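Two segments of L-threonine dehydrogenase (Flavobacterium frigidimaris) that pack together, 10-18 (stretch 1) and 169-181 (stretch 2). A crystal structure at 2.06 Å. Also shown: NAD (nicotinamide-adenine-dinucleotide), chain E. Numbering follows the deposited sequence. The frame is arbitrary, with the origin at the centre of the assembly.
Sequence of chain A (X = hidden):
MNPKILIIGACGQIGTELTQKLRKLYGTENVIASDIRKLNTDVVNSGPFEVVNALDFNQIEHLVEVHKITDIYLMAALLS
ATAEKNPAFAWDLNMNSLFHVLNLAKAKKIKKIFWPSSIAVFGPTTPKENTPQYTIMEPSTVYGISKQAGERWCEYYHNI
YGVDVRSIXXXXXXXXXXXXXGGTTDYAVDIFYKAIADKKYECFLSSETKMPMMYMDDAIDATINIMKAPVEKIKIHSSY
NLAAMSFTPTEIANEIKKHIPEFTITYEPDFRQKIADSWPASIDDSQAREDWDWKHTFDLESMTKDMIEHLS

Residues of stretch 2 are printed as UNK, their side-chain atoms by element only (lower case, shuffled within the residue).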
# COMPACT_ATOMS: atom_id res chain seq x y z
N ALA A 10 24.38 0.26 6.63
CA ALA A 10 25.29 1.36 6.94
C ALA A 10 26.28 1.75 5.86
O ALA A 10 26.85 2.84 5.90
CB ALA A 10 26.04 1.06 8.25
N CYS A 11 26.50 0.86 4.89
CA CYS A 11 27.44 1.13 3.81
C CYS A 11 26.82 1.87 2.62
O CYS A 11 27.50 2.17 1.64
CB CYS A 11 28.08 -0.18 3.35
SG CYS A 11 29.07 -0.99 4.64
N GLY A 12 25.53 2.17 2.72
CA GLY A 12 24.84 2.86 1.65
C GLY A 12 25.16 4.34 1.54
O GLY A 12 25.93 4.89 2.34
N GLN A 13 24.56 4.99 0.55
CA GLN A 13 24.77 6.41 0.32
C GLN A 13 24.45 7.23 1.57
O GLN A 13 25.20 8.14 1.93
CB GLN A 13 23.92 6.91 -0.86
CG GLN A 13 24.32 8.32 -1.34
CD GLN A 13 23.26 8.99 -2.21
OE1 GLN A 13 23.52 10.03 -2.82
NE2 GLN A 13 22.07 8.41 -2.25
N ILE A 14 23.33 6.92 2.22
CA ILE A 14 22.93 7.65 3.43
C ILE A 14 23.63 7.09 4.66
O ILE A 14 24.19 7.84 5.47
CB ILE A 14 21.41 7.57 3.68
CG1 ILE A 14 20.64 8.05 2.46
CG2 ILE A 14 21.05 8.42 4.90
CD1 ILE A 14 19.13 7.87 2.58
N GLY A 15 23.59 5.76 4.79
CA GLY A 15 24.19 5.09 5.92
C GLY A 15 25.61 5.52 6.24
O GLY A 15 25.98 5.62 7.41
N THR A 16 26.40 5.77 5.20
CA THR A 16 27.79 6.19 5.36
C THR A 16 27.89 7.46 6.20
O THR A 16 28.63 7.51 7.18
CB THR A 16 28.47 6.44 3.99
OG1 THR A 16 28.54 5.21 3.25
CG2 THR A 16 29.88 6.99 4.17
N GLU A 17 27.14 8.48 5.80
CA GLU A 17 27.14 9.77 6.49
C GLU A 17 26.39 9.71 7.82
O GLU A 17 26.82 10.31 8.81
CB GLU A 17 26.51 10.84 5.60
CG GLU A 17 27.30 11.13 4.34
CD GLU A 17 28.69 11.67 4.64
OE1 GLU A 17 28.79 12.67 5.38
OE2 GLU A 17 29.67 11.09 4.12
N LEU A 18 25.28 8.98 7.84
CA LEU A 18 24.46 8.84 9.03
C LEU A 18 25.25 8.21 10.17
O LEU A 18 25.16 8.65 11.32
CB LEU A 18 23.23 7.98 8.73
CG LEU A 18 22.30 7.69 9.92
CD1 LEU A 18 21.66 8.98 10.42
CD2 LEU A 18 21.24 6.70 9.49
N UNK A 169 9.85 11.17 4.24
CA UNK A 169 9.87 10.86 2.82
C UNK A 169 11.00 11.66 2.17
O UNK A 169 10.77 12.74 1.63
c UNK A 169 5.98 11.07 2.39
c UNK A 169 7.33 10.41 2.75
n UNK A 169 4.83 10.30 2.86
c UNK A 169 3.63 10.81 3.10
n UNK A 169 2.64 10.04 3.55
c UNK A 169 8.51 11.23 2.20
n UNK A 169 3.40 12.11 2.91
N UNK A 170 12.22 11.13 2.23
CA UNK A 170 13.37 11.82 1.63
C UNK A 170 13.17 12.13 0.15
O UNK A 170 12.67 11.29 -0.60
c UNK A 170 16.61 9.77 5.31
c UNK A 170 16.27 11.11 5.13
c UNK A 170 15.59 11.50 3.97
c UNK A 170 14.65 10.98 1.66
c UNK A 170 15.61 9.24 3.20
c UNK A 170 16.29 8.84 4.34
c UNK A 170 15.26 10.57 2.98
o UNK A 170 17.28 9.34 6.43
N UNK A 171 13.55 13.34 -0.29
CA UNK A 171 13.39 13.62 -1.72
C UNK A 171 14.68 13.04 -2.34
O UNK A 171 15.38 12.28 -1.67
c UNK A 171 13.67 14.59 0.48
c UNK A 171 13.33 15.15 -1.78
c UNK A 171 14.09 15.58 -0.58
N UNK A 172 14.99 13.37 -3.59
CA UNK A 172 16.22 12.84 -4.18
C UNK A 172 17.42 13.38 -3.40
O UNK A 172 17.54 14.59 -3.23
N UNK A 173 18.30 12.49 -2.94
CA UNK A 173 19.47 12.92 -2.16
C UNK A 173 20.78 13.01 -2.94
O UNK A 173 21.07 12.18 -3.80
c UNK A 173 19.02 11.17 1.31
c UNK A 173 18.51 11.88 0.06
c UNK A 173 17.98 13.26 0.42
c UNK A 173 19.66 12.00 -0.95
N UNK A 174 21.58 14.01 -2.59
CA UNK A 174 22.86 14.27 -3.25
C UNK A 174 24.04 14.22 -2.28
O UNK A 174 24.02 14.88 -1.24
c UNK A 174 24.11 15.94 -4.66
c UNK A 174 22.80 15.65 -3.94
c UNK A 174 21.63 15.66 -4.94
c UNK A 174 21.07 17.04 -5.24
N UNK A 175 25.06 13.44 -2.61
CA UNK A 175 26.22 13.32 -1.73
C UNK A 175 27.52 13.12 -2.51
O UNK A 175 27.51 12.80 -3.69
c UNK A 175 26.05 12.16 -0.76
o UNK A 175 26.07 10.93 -1.45
N UNK A 176 28.64 13.29 -1.80
CA UNK A 176 29.98 13.17 -2.36
C UNK A 176 30.80 12.02 -1.79
O UNK A 176 31.81 11.63 -2.38
c UNK A 176 29.90 15.73 -0.05
c UNK A 176 30.75 14.47 -2.13
n UNK A 176 30.17 15.78 1.30
c UNK A 176 33.35 13.19 1.56
c UNK A 176 32.71 13.47 0.35
c UNK A 176 31.63 14.36 0.35
c UNK A 176 31.87 14.67 2.78
c UNK A 176 32.92 13.79 2.76
c UNK A 176 31.23 14.95 1.57
c UNK A 176 30.76 14.87 -0.67
N UNK A 177 30.40 11.47 -0.64
CA UNK A 177 31.17 10.40 -0.01
C UNK A 177 30.97 8.98 -0.51
O UNK A 177 31.89 8.17 -0.44
c UNK A 177 30.95 10.42 1.51
o UNK A 177 29.60 10.12 1.82
N UNK A 178 29.77 8.66 -0.99
CA UNK A 178 29.48 7.31 -1.47
C UNK A 178 28.53 7.38 -2.67
O UNK A 178 27.64 8.22 -2.72
c UNK A 178 28.65 5.03 -0.75
c UNK A 178 28.83 6.48 -0.34
o UNK A 178 29.65 6.54 0.83
N UNK A 179 28.73 6.49 -3.66
CA UNK A 179 27.89 6.46 -4.86
C UNK A 179 26.44 6.12 -4.51
O UNK A 179 26.18 5.39 -3.56
c UNK A 179 28.53 5.37 -5.71
c UNK A 179 29.96 5.39 -5.28
c UNK A 179 29.84 5.53 -3.79
N UNK A 180 25.48 6.65 -5.29
CA UNK A 180 24.06 6.38 -5.04
C UNK A 180 23.76 4.91 -5.32
O UNK A 180 24.53 4.23 -5.99
c UNK A 180 23.35 7.33 -5.99
c UNK A 180 24.30 7.40 -7.15
c UNK A 180 25.65 7.50 -6.48
N UNK A 181 22.63 4.42 -4.82
CA UNK A 181 22.28 3.02 -5.01
C UNK A 181 21.34 2.69 -6.14
O UNK A 181 20.80 1.59 -6.19
PA NAD E . 21.94 2.42 -0.88
O1A NAD E . 23.05 3.37 -1.23
O2A NAD E . 21.50 1.53 -1.99
O5B NAD E . 22.27 1.63 0.45
C5B NAD E . 21.60 0.45 0.78
C4B NAD E . 22.48 -0.39 1.67
O4B NAD E . 21.70 -1.49 2.14
C3B NAD E . 23.70 -0.95 0.90
O3B NAD E . 24.93 -0.67 1.58
C2B NAD E . 23.37 -2.45 0.78
O2B NAD E . 24.54 -3.26 0.78
C1B NAD E . 22.49 -2.67 2.02
N9A NAD E . 21.68 -3.89 1.94
C8A NAD E . 20.99 -4.34 0.82
N7A NAD E . 20.40 -5.50 1.14
C5A NAD E . 20.69 -5.76 2.43
C6A NAD E . 20.37 -6.84 3.25
N6A NAD E . 19.71 -7.87 2.76
N1A NAD E . 20.83 -6.86 4.54
C2A NAD E . 21.61 -5.83 5.04
N3A NAD E . 21.97 -4.76 4.23
C4A NAD E . 21.50 -4.76 2.94
O3 NAD E . 20.64 3.27 -0.49
PN NAD E . 20.52 4.71 0.25
O1N NAD E . 21.47 4.83 1.40
O2N NAD E . 20.44 5.71 -0.84
O5D NAD E . 19.02 4.61 0.87
C5D NAD E . 18.81 4.15 2.21
C4D NAD E . 17.29 4.26 2.53
O4D NAD E . 16.83 5.57 2.25
C3D NAD E . 16.42 3.34 1.68
O3D NAD E . 15.30 2.92 2.46
C2D NAD E . 15.89 4.26 0.60
O2D NAD E . 14.72 3.69 0.05
C1D NAD E . 15.70 5.57 1.36
N1N NAD E . 15.69 6.71 0.42
C2N NAD E . 16.86 7.07 -0.23
C3N NAD E . 16.84 8.15 -1.12
C7N NAD E . 18.12 8.64 -1.75
O7N NAD E . 17.97 9.66 -2.67
N7N NAD E . 19.32 8.09 -1.48
C4N NAD E . 15.65 8.84 -1.37
C5N NAD E . 14.48 8.48 -0.68
C6N NAD E . 14.50 7.41 0.19
O HOH W 1 27.27 9.38 0.64

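Position 169 carries three carbons, a nitrogen, then a carbon bearing two more nitrogens: a guanidinium, so R169. It stays out of reach of stretch 1, and its nitrogens are bonded elsewhere in the structure. Position 170 has one carbon and a six-carbon ring bearing an oxygen, which makes it Y170; its CE2 lies 3.5 Å from I14 CD1, while NAD C6N sits at the ring's edge. At 171, three carbons close a ring onto the backbone nitrogen: P171, without contact to stretch 1. Position 172 has no side-chain atoms and is G172.

Position 173 shows four carbons forked at the second, hence L173. Its CA-to-CB bond points toward stretch 1, and CD1 comes 3.5 Å from I14 CD1, so one methyl of I14 meets both a ring and a leucine branch. Position 174, four carbons forked at the first with one arm two carbons long, is I174; its CA-to-CB bond points away, as expected of the next residue along a strand.

One carbon and one oxygen at 175 give S175, whose OG is 3.0 Å from OE1 of Q13, an amide probably modelled turned over. Position 176 bears fused five- and six-membered rings with eight carbons and one nitrogen: W176, with CZ2 4.4 Å from E17 OE2. Position 177, again one carbon and one oxygen, lies against the carboxylate of E17 and is S177; its OG donates a very short 2.5 Å hydrogen bond to E17 OE2.

At 178 a carbon carries one oxygen and one carbon: T178. Its OG1 donates to T16 OG1 at 3.0 Å, and T16 OG1 in turn donates to G12 O at 2.8 Å, tying the loop to the first helical turn. Positions 179 and 180 each close three carbons onto the backbone nitrogen, giving P179 and P180; Q13 CD is 3.9 Å from P180 CA. Position 181 lacks a side chain: G181, where an ideal CB would fall 2.0 Å from NAD O2A.

The contact works by zones. I14 packs its CD1 against Y170 and L173, Q13 lies extended along the loop, and hydroxyls meet T16 and E17. Water 1 links the stretches, donating to Q13 O (2.7 Å) and to the side-chain S177 OG (2.7 Å); it also hydrogen-bonds S175 OG (2.9 Å). NAD completes the fit: Q13 N donates to O1A at 2.8 Å, I14 N to O1N and L173 N to O7N, both at 2.9 Å, so the cofactor bridges the two stretches.

Stretch 2 (169-181) RYPGLISWSTPPG
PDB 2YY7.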